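Long-range contacts in putative xanthine dehydrogenase YAGS fad-binding subunit (Escherichia coli, PDB 5G5G), which probably serves as the molybdenum-bearing subunit of a periplasmic aldehyde oxidase, binding a pterin cytosine dinucleotide and a dioxothiomolybdenum(VI) centre: residues Ser308-Gly313 and Leu343-Ala348; Ala613-Asn618 and Pro684-Gly689. All blocks are in the same frame, centred on the assembly; numbering follows the deposited sequence.

How the contacts relate
Contact 1 closes before contact 2 opens along the chain, and they lie on opposite sides of its centre, 33 Å apart between centres and about 16 Å between nearest atoms. Contact 1 joins the end of strand 299-310 to the loop between strand 331-340 and helix 354-372. Contact 2 joins two loops, one between strand 602-612 and helix 619-638, the other between strand 669-674 and helix 698-710. The strands leading into them belong to different mixed sheets: 299-310 and 331-340 are parallel neighbours in one, 602-612 and 669-674 in the other. What unites them is the cofactor: contact 1 runs out at the molybdenum end, through Ala348, while contact 2 holds the cytosine end.

Contact 1: Ser308-Gly313 and Leu343-Ala348; sequences SGNLPG and LPEGNA
Asn310 and Gly346 are joined by a pair of hydrogen bonds between a side-chain amide and a peptide backbone. Gly346 N donates to Asn310 OD1 over 2.9 Å at 157°, and Asn310 ND2 returns a straighter bond of 2.9 Å (169°) to Gly346 O. The glycine oxygen lies in the amide plane of Asn310, whereas ND2 stands above the plane of the glycine carbonyl. OD1 also accepts from Leu311 N at 2.8 Å, and ND2 has a further acceptor in Thr315 O, so this buried amide is fixed in its rotation at both ends. A CB on Gly346 would point at Asn310 and crowd ND2.

Van der Waals packing falls to Leu311. Its CG is anti to its own carbonyl carbon (chi1 -69°), which turns CG toward Leu343 O; from there CD2 comes to 3.4 Å from the carbonyl oxygen Leu343 O, and CD1 lies beside Glu345, 4.1 Å from CB. Ala97 also touches this leucine.

Within 343-348 the polar side chains brace one another. The extended Glu345 receives Asn347 ND2 on the anti side of OE2 at 2.9 Å, while its OE1 takes the backbone N-H groups of Thr96 and Ala97. Asn347 OD1 in turn accepts from Ala348 N at 2.8 Å.

The whole is a strand end tied by its last side chain to an irregular loop of the molybdopterin-binding domain. That loop leads to Ala348, which touches the dioxothiomolybdenum(VI) ion and so belongs to the wall of the metal pocket.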
loop_
_atom_site.group_PDB
_atom_site.type_symbol
_atom_site.label_atom_id
_atom_site.label_comp_id
_atom_site.label_asym_id
_atom_site.label_seq_id
_atom_site.Cartn_x
_atom_site.Cartn_y
_atom_site.Cartn_z
ATOM N N SER C 308 16.416 16.785 -6.842
ATOM C CA SER C 308 15.328 15.891 -7.257
ATOM C C SER C 308 15.083 16.216 -8.726
ATOM O O SER C 308 15.600 17.230 -9.237
ATOM C CB SER C 308 14.033 16.108 -6.423
ATOM O OG SER C 308 13.411 17.375 -6.744
ATOM N N GLY C 309 14.308 15.390 -9.380
ATOM C CA GLY C 309 14.014 15.591 -10.778
ATOM C C GLY C 309 12.538 15.506 -11.106
ATOM O O GLY C 309 11.737 14.961 -10.331
ATOM N N ASN C 310 12.176 16.076 -12.241
ATOM C CA ASN C 310 10.799 15.983 -12.694
ATOM C C ASN C 310 10.698 16.295 -14.169
ATOM O O ASN C 310 11.679 16.747 -14.814
ATOM C CB ASN C 310 9.895 16.969 -11.879
ATOM C CG ASN C 310 8.546 16.393 -11.571
ATOM O OD1 ASN C 310 8.007 15.601 -12.363
ATOM N ND2 ASN C 310 7.976 16.785 -10.442
ATOM N N LEU C 311 9.479 16.133 -14.694
ATOM C CA LEU C 311 9.181 16.501 -16.054
ATOM C C LEU C 311 9.313 18.018 -16.134
ATOM O O LEU C 311 9.194 18.669 -15.094
ATOM C CB LEU C 311 7.741 16.116 -16.395
ATOM C CG LEU C 311 7.507 14.619 -16.482
ATOM C CD1 LEU C 311 6.021 14.350 -16.551
ATOM C CD2 LEU C 311 8.173 14.034 -17.708
ATOM N N PRO C 312 9.555 18.577 -17.327
ATOM C CA PRO C 312 9.654 20.046 -17.430
ATOM C C PRO C 312 8.445 20.798 -16.829
ATOM O O PRO C 312 7.285 20.454 -17.116
ATOM C CB PRO C 312 9.678 20.286 -18.929
ATOM C CG PRO C 312 10.289 19.059 -19.508
ATOM C CD PRO C 312 9.705 17.945 -18.653
ATOM N N GLY C 313 8.739 21.786 -15.991
ATOM C CA GLY C 313 7.719 22.530 -15.305
ATOM C C GLY C 313 7.191 21.889 -14.045
ATOM O O GLY C 313 6.355 22.475 -13.374
ATOM N N LEU C 343 10.951 10.403 -16.350
ATOM C CA LEU C 343 10.139 9.459 -15.622
ATOM C C LEU C 343 8.722 10.029 -15.472
ATOM O O LEU C 343 8.467 11.178 -15.830
ATOM C CB LEU C 343 10.748 9.233 -14.255
ATOM C CG LEU C 343 12.066 8.466 -14.210
ATOM C CD1 LEU C 343 12.701 8.583 -12.840
ATOM C CD2 LEU C 343 11.873 7.000 -14.571
ATOM N N PRO C 344 7.783 9.226 -14.942
ATOM C CA PRO C 344 6.458 9.766 -14.658
ATOM C C PRO C 344 6.511 11.007 -13.734
ATOM O O PRO C 344 7.582 11.278 -13.117
ATOM C CB PRO C 344 5.751 8.580 -14.009
ATOM C CG PRO C 344 6.354 7.388 -14.743
ATOM C CD PRO C 344 7.824 7.759 -14.740
ATOM N N GLU C 345 5.416 11.740 -13.694
ATOM C CA GLU C 345 5.338 12.997 -12.938
ATOM C C GLU C 345 5.608 12.763 -11.451
ATOM O O GLU C 345 4.896 12.014 -10.792
ATOM C CB GLU C 345 3.945 13.632 -13.050
ATOM C CG GLU C 345 3.802 15.020 -12.436
ATOM C CD GLU C 345 2.396 15.547 -12.583
ATOM O OE1 GLU C 345 1.945 15.750 -13.742
ATOM O OE2 GLU C 345 1.755 15.793 -11.548
ATOM N N GLY C 346 6.578 13.491 -10.918
ATOM C CA GLY C 346 6.804 13.577 -9.504
ATOM C C GLY C 346 5.824 14.561 -8.894
ATOM O O GLY C 346 5.530 15.622 -9.466
ATOM N N ASN C 347 5.315 14.227 -7.724
ATOM C CA ASN C 347 4.398 15.145 -7.064
ATOM C C ASN C 347 4.216 14.729 -5.606
ATOM O O ASN C 347 4.892 13.821 -5.105
ATOM C CB ASN C 347 3.047 15.238 -7.827
ATOM C CG ASN C 347 2.483 16.657 -7.858
ATOM O OD1 ASN C 347 2.454 17.368 -6.820
ATOM N ND2 ASN C 347 1.975 17.045 -8.994
ATOM N N ALA C 348 3.240 15.374 -4.963
ATOM C CA ALA C 348 2.998 15.192 -3.539
ATOM C C ALA C 348 2.742 13.768 -3.107
ATOM O O ALA C 348 1.903 13.038 -3.674
ATOM C CB ALA C 348 1.829 16.032 -3.083
#

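Contact 2: Ala613-Asn618 and Pro684-Gly689; sequences AGRILN and PMKAKG. With MCN (pterin cytosine dinucleotide), chain Y.
Arg615 meets Met685 and Lys686 with both main chain and side chain. Its N donates a nearly straight bond to Lys686 O (2.9 Å, 174°). The side chain starts with CG anti to the backbone N (chi1 167°) and bends at chi3, bringing NH1 beside Met685 O in a weak bond and leaving Lys686 CB over one face of the guanidinium. A water at the edge of that group accepts from NH1 at 2.8 Å and also bonds Pro684 O. Asp13 forms salt bridges with both Arg615 NH2 and Lys686 NZ. With an alanine here, Asp13 would probably lose one of its two cationic mates and Met685 O its guanidinium neighbour.

Gly614 and Ala687 form a single beta bridge, with Lys688 N bonded to Ala613 O at 3.0 Å. This junction carries the cytosine site: base N4 donates to Arg615 O (2.9 Å) and Lys688 O (2.8 Å). Leu617 N donates to base N3 (3.0 Å). Base O2 accepts from Asn618 N (2.9 Å), so backbone groups read the Watson-Crick edge. Asn618 also N-caps helix 619-638 through OD1.

Met685 folds back at chi2 and chi3 to bring CE to Leu617 CD2 (3.8 Å), the side chains crossing at about a right angle; CD2 also packs on Ala687 CB. Lys688, bent at chi3, lays CE beside Gly614 N, and its NZ forms a salt bridge with Asp679.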
loop_
_atom_site.group_PDB
_atom_site.type_symbol
_atom_site.label_atom_id
_atom_site.label_comp_id
_atom_site.label_asym_id
_atom_site.label_seq_id
_atom_site.Cartn_x
_atom_site.Cartn_y
_atom_site.Cartn_z
ATOM N N ALA C 613 0.559 18.966 18.148
ATOM C CA ALA C 613 -0.170 19.343 16.935
ATOM C C ALA C 613 -1.402 20.193 17.283
ATOM O O ALA C 613 -2.506 20.043 16.745
ATOM C CB ALA C 613 -0.555 18.076 16.195
ATOM N N GLY C 614 -1.202 21.142 18.167
ATOM C CA GLY C 614 -2.331 21.946 18.719
ATOM C C GLY C 614 -3.300 21.123 19.566
ATOM O O GLY C 614 -2.992 20.012 19.993
ATOM N N ARG C 615 -4.493 21.659 19.732
ATOM C CA ARG C 615 -5.603 20.916 20.379
ATOM C C ARG C 615 -5.996 19.743 19.513
ATOM O O ARG C 615 -6.279 19.939 18.326
ATOM C CB ARG C 615 -6.787 21.838 20.572
ATOM C CG ARG C 615 -8.093 21.105 20.950
ATOM C CD ARG C 615 -9.164 22.113 21.257
ATOM N NE ARG C 615 -8.951 22.819 22.510
ATOM C CZ ARG C 615 -9.499 24.002 22.814
ATOM N NH1 ARG C 615 -10.211 24.701 21.913
ATOM N NH2 ARG C 615 -9.302 24.528 24.024
ATOM N N ILE C 616 -5.999 18.548 20.079
ATOM C CA ILE C 616 -6.451 17.376 19.356
ATOM C C ILE C 616 -7.971 17.277 19.408
ATOM O O ILE C 616 -8.589 17.335 20.481
ATOM C CB ILE C 616 -5.805 16.097 19.945
ATOM C CG1 ILE C 616 -4.268 16.195 19.806
ATOM C CG2 ILE C 616 -6.405 14.865 19.287
ATOM C CD1 ILE C 616 -3.760 16.210 18.408
ATOM N N LEU C 617 -8.572 17.146 18.244
ATOM C CA LEU C 617 -10.007 17.179 18.090
ATOM C C LEU C 617 -10.682 15.822 18.388
ATOM O O LEU C 617 -11.792 15.784 18.916
ATOM C CB LEU C 617 -10.352 17.733 16.725
ATOM C CG LEU C 617 -9.839 19.145 16.367
ATOM C CD1 LEU C 617 -10.237 19.586 14.951
ATOM C CD2 LEU C 617 -10.306 20.170 17.382
ATOM N N ASN C 618 -10.003 14.731 18.074
ATOM C CA ASN C 618 -10.473 13.397 18.427
ATOM C C ASN C 618 -9.281 12.516 18.647
ATOM O O ASN C 618 -8.582 12.132 17.689
ATOM C CB ASN C 618 -11.391 12.843 17.333
ATOM C CG ASN C 618 -11.921 11.493 17.664
ATOM O OD1 ASN C 618 -11.187 10.629 18.167
ATOM N ND2 ASN C 618 -13.197 11.258 17.319
ATOM N N PRO C 684 -9.875 29.530 15.585
ATOM C CA PRO C 684 -10.795 29.451 16.747
ATOM C C PRO C 684 -10.851 28.036 17.390
ATOM O O PRO C 684 -11.244 27.898 18.524
ATOM C CB PRO C 684 -12.172 29.816 16.174
ATOM C CG PRO C 684 -11.842 30.571 14.907
ATOM C CD PRO C 684 -10.568 29.962 14.357
ATOM N N MET C 685 -10.488 27.025 16.625
ATOM C CA MET C 685 -10.413 25.662 17.130
ATOM C C MET C 685 -9.171 25.399 17.984
ATOM O O MET C 685 -9.137 24.477 18.785
ATOM C CB MET C 685 -10.458 24.646 15.954
ATOM C CG MET C 685 -11.728 24.704 15.145
ATOM S SD MET C 685 -13.262 24.400 16.028
ATOM C CE MET C 685 -13.035 22.693 16.476
ATOM N N LYS C 686 -8.127 26.173 17.727
ATOM C CA LYS C 686 -6.823 26.061 18.394
ATOM C C LYS C 686 -6.070 24.762 18.066
ATOM O O LYS C 686 -5.170 24.348 18.785
ATOM C CB LYS C 686 -6.997 26.299 19.907
ATOM C CG LYS C 686 -7.819 27.545 20.194
ATOM C CD LYS C 686 -7.954 27.806 21.699
ATOM C CE LYS C 686 -8.755 29.072 21.964
ATOM N NZ LYS C 686 -9.298 29.123 23.340
ATOM N N ALA C 687 -6.446 24.176 16.921
ATOM C CA ALA C 687 -5.941 22.948 16.439
ATOM C C ALA C 687 -4.881 23.211 15.386
ATOM O O ALA C 687 -4.900 24.252 14.704
ATOM C CB ALA C 687 -7.046 22.126 15.810
ATOM N N LYS C 688 -3.983 22.242 15.238
ATOM C CA LYS C 688 -3.048 22.240 14.096
ATOM C C LYS C 688 -3.056 20.862 13.436
ATOM O O LYS C 688 -3.648 19.893 13.960
ATOM C CB LYS C 688 -1.629 22.659 14.531
ATOM C CG LYS C 688 -1.603 24.102 15.016
ATOM C CD LYS C 688 -0.192 24.593 15.413
ATOM C CE LYS C 688 0.295 23.872 16.642
ATOM N NZ LYS C 688 1.478 24.635 17.185
ATOM N N GLY C 689 -2.382 20.740 12.292
ATOM C CA GLY C 689 -2.373 19.496 11.555
ATOM C C GLY C 689 -1.614 18.380 12.244
ATOM O O GLY C 689 -0.659 18.636 12.972
HETATM N N1 MCN Y . -6.967 15.428 13.870
HETATM C C2 MCN Y . -7.541 15.583 15.211
HETATM N N3 MCN Y . -6.955 16.907 15.699
HETATM C C4 MCN Y . -6.042 17.730 15.211
HETATM C C5 MCN Y . -5.701 17.414 13.781
HETATM C C6 MCN Y . -6.105 16.299 13.246
HETATM O O2 MCN Y . -8.265 14.940 15.769
HETATM N N4 MCN Y . -5.514 18.769 15.754
HETATM C "C1'" MCN Y . -7.262 14.115 13.319
HETATM C C2D MCN Y . -8.741 14.024 12.789
HETATM O "O2'" MCN Y . -9.183 12.669 12.829
HETATM C "C3'" MCN Y . -8.510 14.479 11.439
HETATM C C4D MCN Y . -7.151 13.887 10.851
HETATM O O4D MCN Y . -6.432 13.871 12.176
HETATM O "O3'" MCN Y . -9.525 14.180 10.413
HETATM C "C5'" MCN Y . -6.308 14.557 9.934
HETATM O "O5'" MCN Y . -6.419 15.960 9.984
HETATM P PA MCN Y . -5.295 16.812 9.339
HETATM O O1A MCN Y . -5.830 18.240 9.243
HETATM O O2A MCN Y . -3.989 16.524 9.993
HETATM O O3A MCN Y . -5.178 16.203 7.773
HETATM P PB MCN Y . -6.130 16.639 6.588
HETATM O O1B MCN Y . -5.587 17.821 5.908
HETATM O O2B MCN Y . -7.547 16.648 7.061
HETATM O O3B MCN Y . -6.003 15.333 5.721
HETATM C C10 MCN Y . -4.861 15.199 4.772
HETATM C "C9'" MCN Y . -3.764 14.327 5.271
HETATM C "C8'" MCN Y . -2.563 14.424 4.180
HETATM S "S8'" MCN Y . -2.109 15.902 3.535
HETATM C "C7'" MCN Y . -2.164 13.335 3.739
HETATM S "S7'" MCN Y . -0.994 13.237 2.391
HETATM C "C6'" MCN Y . -2.428 11.973 4.452
HETATM C C7 MCN Y . -3.131 12.354 5.840
HETATM O "O9'" MCN Y . -4.236 13.145 5.668
HETATM N "N5'" MCN Y . -3.507 11.315 3.545
HETATM C C4A MCN Y . -4.297 10.170 4.100
HETATM N "N8'" MCN Y . -3.628 11.090 6.425
HETATM C C4B MCN Y . -4.320 10.214 5.667
HETATM N "N1'" MCN Y . -4.909 9.115 6.293
HETATM C "C2'" MCN Y . -5.836 8.290 5.648
HETATM N "N2'" MCN Y . -6.355 7.297 6.194
HETATM N "N3'" MCN Y . -5.755 8.308 4.283
HETATM C "C4'" MCN Y . -5.233 9.259 3.422
HETATM O "O4'" MCN Y . -5.180 9.391 2.184
HETATM O O HOH W 1 -11.325 27.113 21.171
#